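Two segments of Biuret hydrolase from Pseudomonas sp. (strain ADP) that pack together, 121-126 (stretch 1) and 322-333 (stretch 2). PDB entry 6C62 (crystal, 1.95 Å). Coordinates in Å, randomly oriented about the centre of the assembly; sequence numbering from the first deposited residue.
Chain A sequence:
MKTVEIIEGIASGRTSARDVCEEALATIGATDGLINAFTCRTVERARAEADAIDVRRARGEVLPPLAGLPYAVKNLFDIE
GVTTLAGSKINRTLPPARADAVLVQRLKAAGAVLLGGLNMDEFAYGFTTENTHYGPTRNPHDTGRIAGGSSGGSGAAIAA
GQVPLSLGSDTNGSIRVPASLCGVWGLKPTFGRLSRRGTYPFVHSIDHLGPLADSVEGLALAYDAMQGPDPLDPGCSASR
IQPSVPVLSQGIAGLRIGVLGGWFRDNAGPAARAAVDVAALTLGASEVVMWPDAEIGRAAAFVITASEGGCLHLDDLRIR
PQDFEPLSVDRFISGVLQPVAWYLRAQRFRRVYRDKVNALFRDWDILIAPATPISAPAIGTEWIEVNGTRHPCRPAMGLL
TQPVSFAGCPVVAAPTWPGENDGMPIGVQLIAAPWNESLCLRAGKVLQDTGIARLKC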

# COMPACT_ATOMS: atom_id res chain seq x y z
N ASP A 121 -0.49 -0.31 27.04
CA ASP A 121 0.84 -0.87 26.76
C ASP A 121 1.59 0.13 25.91
O ASP A 121 1.00 0.77 25.01
CB ASP A 121 0.81 -2.19 26.02
CG ASP A 121 0.36 -3.35 26.92
OD1 ASP A 121 1.10 -3.78 27.86
OD2 ASP A 121 -0.77 -3.85 26.69
N GLU A 122 2.88 0.26 26.17
CA GLU A 122 3.70 1.26 25.46
C GLU A 122 3.62 1.09 23.96
O GLU A 122 3.85 0.04 23.44
CB GLU A 122 5.17 1.19 25.88
CG GLU A 122 6.01 2.10 25.02
CD GLU A 122 7.49 2.07 25.35
OE1 GLU A 122 8.19 1.23 24.68
OE2 GLU A 122 7.95 2.93 26.16
N PHE A 123 3.27 2.18 23.27
CA PHE A 123 3.20 2.23 21.83
C PHE A 123 2.23 1.25 21.24
O PHE A 123 2.32 0.93 20.06
CB PHE A 123 4.62 2.17 21.19
CG PHE A 123 5.47 3.39 21.42
CD1 PHE A 123 4.97 4.66 21.34
CD2 PHE A 123 6.83 3.26 21.73
CE1 PHE A 123 5.80 5.77 21.53
CE2 PHE A 123 7.64 4.34 21.91
CZ PHE A 123 7.12 5.61 21.81
N ALA A 124 1.30 0.78 22.08
CA ALA A 124 0.21 -0.10 21.69
C ALA A 124 0.64 -1.54 21.39
O ALA A 124 -0.20 -2.28 20.95
CB ALA A 124 -0.57 0.47 20.51
N TYR A 125 1.87 -1.96 21.65
CA TYR A 125 2.31 -3.33 21.32
C TYR A 125 2.21 -4.24 22.54
O TYR A 125 3.14 -4.31 23.35
CB TYR A 125 3.75 -3.34 20.80
CG TYR A 125 4.18 -4.53 19.91
CD1 TYR A 125 3.29 -5.53 19.49
CD2 TYR A 125 5.49 -4.61 19.43
CE1 TYR A 125 3.70 -6.57 18.68
CE2 TYR A 125 5.89 -5.64 18.54
CZ TYR A 125 4.99 -6.61 18.17
OH TYR A 125 5.38 -7.68 17.36
N GLY A 126 1.08 -4.89 22.71
CA GLY A 126 0.85 -5.77 23.90
C GLY A 126 -0.61 -5.99 24.15
O GLY A 126 -1.43 -5.17 23.72
N GLN A 322 17.24 1.84 25.41
CA GLN A 322 17.04 1.63 26.85
C GLN A 322 15.83 2.37 27.44
O GLN A 322 15.38 2.06 28.56
CB GLN A 322 18.32 2.03 27.63
CG GLN A 322 18.54 3.53 27.74
CD GLN A 322 19.16 4.22 26.53
OE1 GLN A 322 19.46 3.63 25.46
NE2 GLN A 322 19.33 5.49 26.67
N ASP A 323 15.33 3.36 26.72
CA ASP A 323 14.12 4.09 27.12
C ASP A 323 12.81 3.48 26.70
O ASP A 323 11.76 3.97 27.13
CB ASP A 323 14.23 5.49 26.62
CG ASP A 323 15.34 6.31 27.33
OD1 ASP A 323 15.84 5.89 28.40
OD2 ASP A 323 15.67 7.38 26.82
N PHE A 324 12.84 2.38 25.93
CA PHE A 324 11.61 1.66 25.61
C PHE A 324 11.18 0.76 26.78
O PHE A 324 11.98 0.43 27.66
CB PHE A 324 11.79 0.80 24.34
CG PHE A 324 11.82 1.57 23.05
CD1 PHE A 324 12.89 2.37 22.71
CD2 PHE A 324 10.71 1.53 22.18
CE1 PHE A 324 12.91 3.05 21.51
CE2 PHE A 324 10.76 2.19 20.98
CZ PHE A 324 11.82 2.95 20.65
N GLU A 325 9.93 0.30 26.71
CA GLU A 325 9.36 -0.78 27.52
C GLU A 325 10.19 -2.05 27.35
O GLU A 325 10.24 -2.61 26.25
CB GLU A 325 7.91 -1.01 27.07
CG GLU A 325 7.24 -2.29 27.52
CD GLU A 325 7.12 -2.35 29.04
OE1 GLU A 325 6.25 -1.62 29.55
OE2 GLU A 325 7.92 -3.10 29.66
N PRO A 326 10.87 -2.50 28.42
CA PRO A 326 11.71 -3.75 28.26
C PRO A 326 10.94 -4.99 27.85
O PRO A 326 11.50 -5.85 27.21
CB PRO A 326 12.41 -3.89 29.63
CG PRO A 326 12.48 -2.46 30.11
CD PRO A 326 11.11 -1.87 29.72
N LEU A 327 9.63 -5.06 28.13
CA LEU A 327 8.83 -6.23 27.67
C LEU A 327 8.51 -6.26 26.20
O LEU A 327 8.00 -7.25 25.72
CB LEU A 327 7.52 -6.31 28.45
CG LEU A 327 7.75 -6.60 29.97
CD1 LEU A 327 6.43 -6.60 30.75
CD2 LEU A 327 8.52 -7.94 30.18
N SER A 328 8.70 -5.18 25.48
CA SER A 328 8.37 -5.20 24.06
C SER A 328 9.46 -4.70 23.18
O SER A 328 9.37 -4.84 22.00
CB SER A 328 7.06 -4.42 23.81
OG SER A 328 7.25 -3.09 24.29
N VAL A 329 10.50 -4.06 23.72
CA VAL A 329 11.52 -3.50 22.86
C VAL A 329 12.19 -4.55 21.94
O VAL A 329 12.50 -4.25 20.79
CB VAL A 329 12.57 -2.73 23.66
CG1 VAL A 329 13.45 -3.67 24.46
CG2 VAL A 329 13.38 -1.87 22.74
N ASP A 330 12.40 -5.77 22.45
CA ASP A 330 12.99 -6.83 21.65
C ASP A 330 12.06 -7.34 20.56
O ASP A 330 12.53 -7.79 19.50
CB ASP A 330 13.52 -7.98 22.48
CG ASP A 330 14.50 -7.48 23.59
OD1 ASP A 330 15.27 -6.55 23.23
OD2 ASP A 330 14.42 -7.97 24.78
N ARG A 331 10.75 -7.15 20.75
CA ARG A 331 9.78 -7.47 19.73
C ARG A 331 9.78 -6.42 18.63
O ARG A 331 9.64 -6.76 17.48
CB ARG A 331 8.38 -7.61 20.34
CG ARG A 331 8.36 -8.64 21.51
CD ARG A 331 6.97 -8.95 21.98
NE ARG A 331 6.16 -9.50 20.87
CZ ARG A 331 4.84 -9.51 20.83
NH1 ARG A 331 4.15 -8.90 21.80
NH2 ARG A 331 4.21 -10.08 19.80
N PHE A 332 9.93 -5.16 19.00
CA PHE A 332 10.09 -4.10 18.01
C PHE A 332 11.36 -4.31 17.20
O PHE A 332 11.33 -4.18 15.96
CB PHE A 332 10.10 -2.68 18.67
CG PHE A 332 8.75 -2.12 18.99
CD1 PHE A 332 7.79 -1.94 18.03
CD2 PHE A 332 8.47 -1.74 20.26
CE1 PHE A 332 6.55 -1.37 18.34
CE2 PHE A 332 7.22 -1.22 20.61
CZ PHE A 332 6.27 -1.01 19.64
N ILE A 333 12.46 -4.65 17.88
CA ILE A 333 13.72 -4.87 17.18
C ILE A 333 13.58 -6.07 16.21
O ILE A 333 13.98 -5.96 15.06
CB ILE A 333 14.89 -5.04 18.14
CG1 ILE A 333 15.28 -3.73 18.78
CG2 ILE A 333 16.10 -5.58 17.42
CD1 ILE A 333 16.21 -3.87 20.01
O HOH W 1 4.55 -2.32 24.64
O HOH W 2 3.93 -1.55 28.05
O HOH W 3 8.84 -1.23 23.52
O HOH W 4 7.89 -8.77 16.87

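The clear direct hydrogen bond between the stretches runs from Glu325 N to Glu122 OE1. The side chain of Glu122, extended with chi1 and chi2 both t, reaches across so that its OE1 accepts from the backbone N of Glu325 at 2.8 Å, with an almost linear N-H...O angle of 170°. The extended side chain bridges CA atoms of Glu122 and Glu325 that lie 6.4 Å apart. The carboxylate is buried, yet well satisfied: OE1 also receives a bond from water 3, and OE2 is bonded elsewhere in the structure. Glu325 begins by pointing toward stretch 1, but its own carboxylate turns back, and OE2 accepts from Leu327 N at 3.0 Å within its own loop.

Ordered water carries most of the remaining polar contact. Water 1 donates to Glu122 O (2.7 Å) and to Tyr125 O (2.8 Å) and accepts from Ser328 OG (2.8 Å), so one molecule ties two carbonyls of stretch 1, those of Glu122 and Tyr125, to the serine hydroxyl. Water 3 donates to Glu122 OE1 (2.8 Å) and Ser328 OG (2.6 Å). The small side chain of Ser328, at the N-cap position right before a helix, thus serves two waters while making no capping bond. Water 2 accepts from Glu122 N (2.8 Å) and donates to Glu325 OE1 (2.8 Å), and water 4 links Tyr125 OH (2.8 Å) with Arg331 O (2.7 Å).

Aromatic and apolar packing supplies much of the 492 Å² buried between the stretches. Tyr125, which contributes the largest covered area of any residue, presents its edge to the face of the Phe332 ring; the centroids are 5.0 Å apart, the planes meet at 57°, and CD2 of Tyr125 approaches CE1 of Phe332 to 3.6 Å. The end of the Phe332 side chain comes nearer to stretch 1 than its sideways CA-to-CB bond would suggest, and its CZ also meets CB of Phe123 at 3.9 Å. Phe123 in turn touches Phe324, CE2 to CE2 at 3.9 Å, with the two rings oblique at 59°. These phenylalanines are buried and suit a contact built on hydrocarbon surface.

Arg331 completes the packing around Tyr125. Its guanidinium lies flat on one face of the tyrosine ring, with planes at 30°, and its CZ sits 4.3 Å from the ring centroid in an off-centre cation-pi arrangement. Both residues are partly exposed, a setting in which the charged group and the phenol hydroxyl can remain near solvent while their flat surfaces pack together.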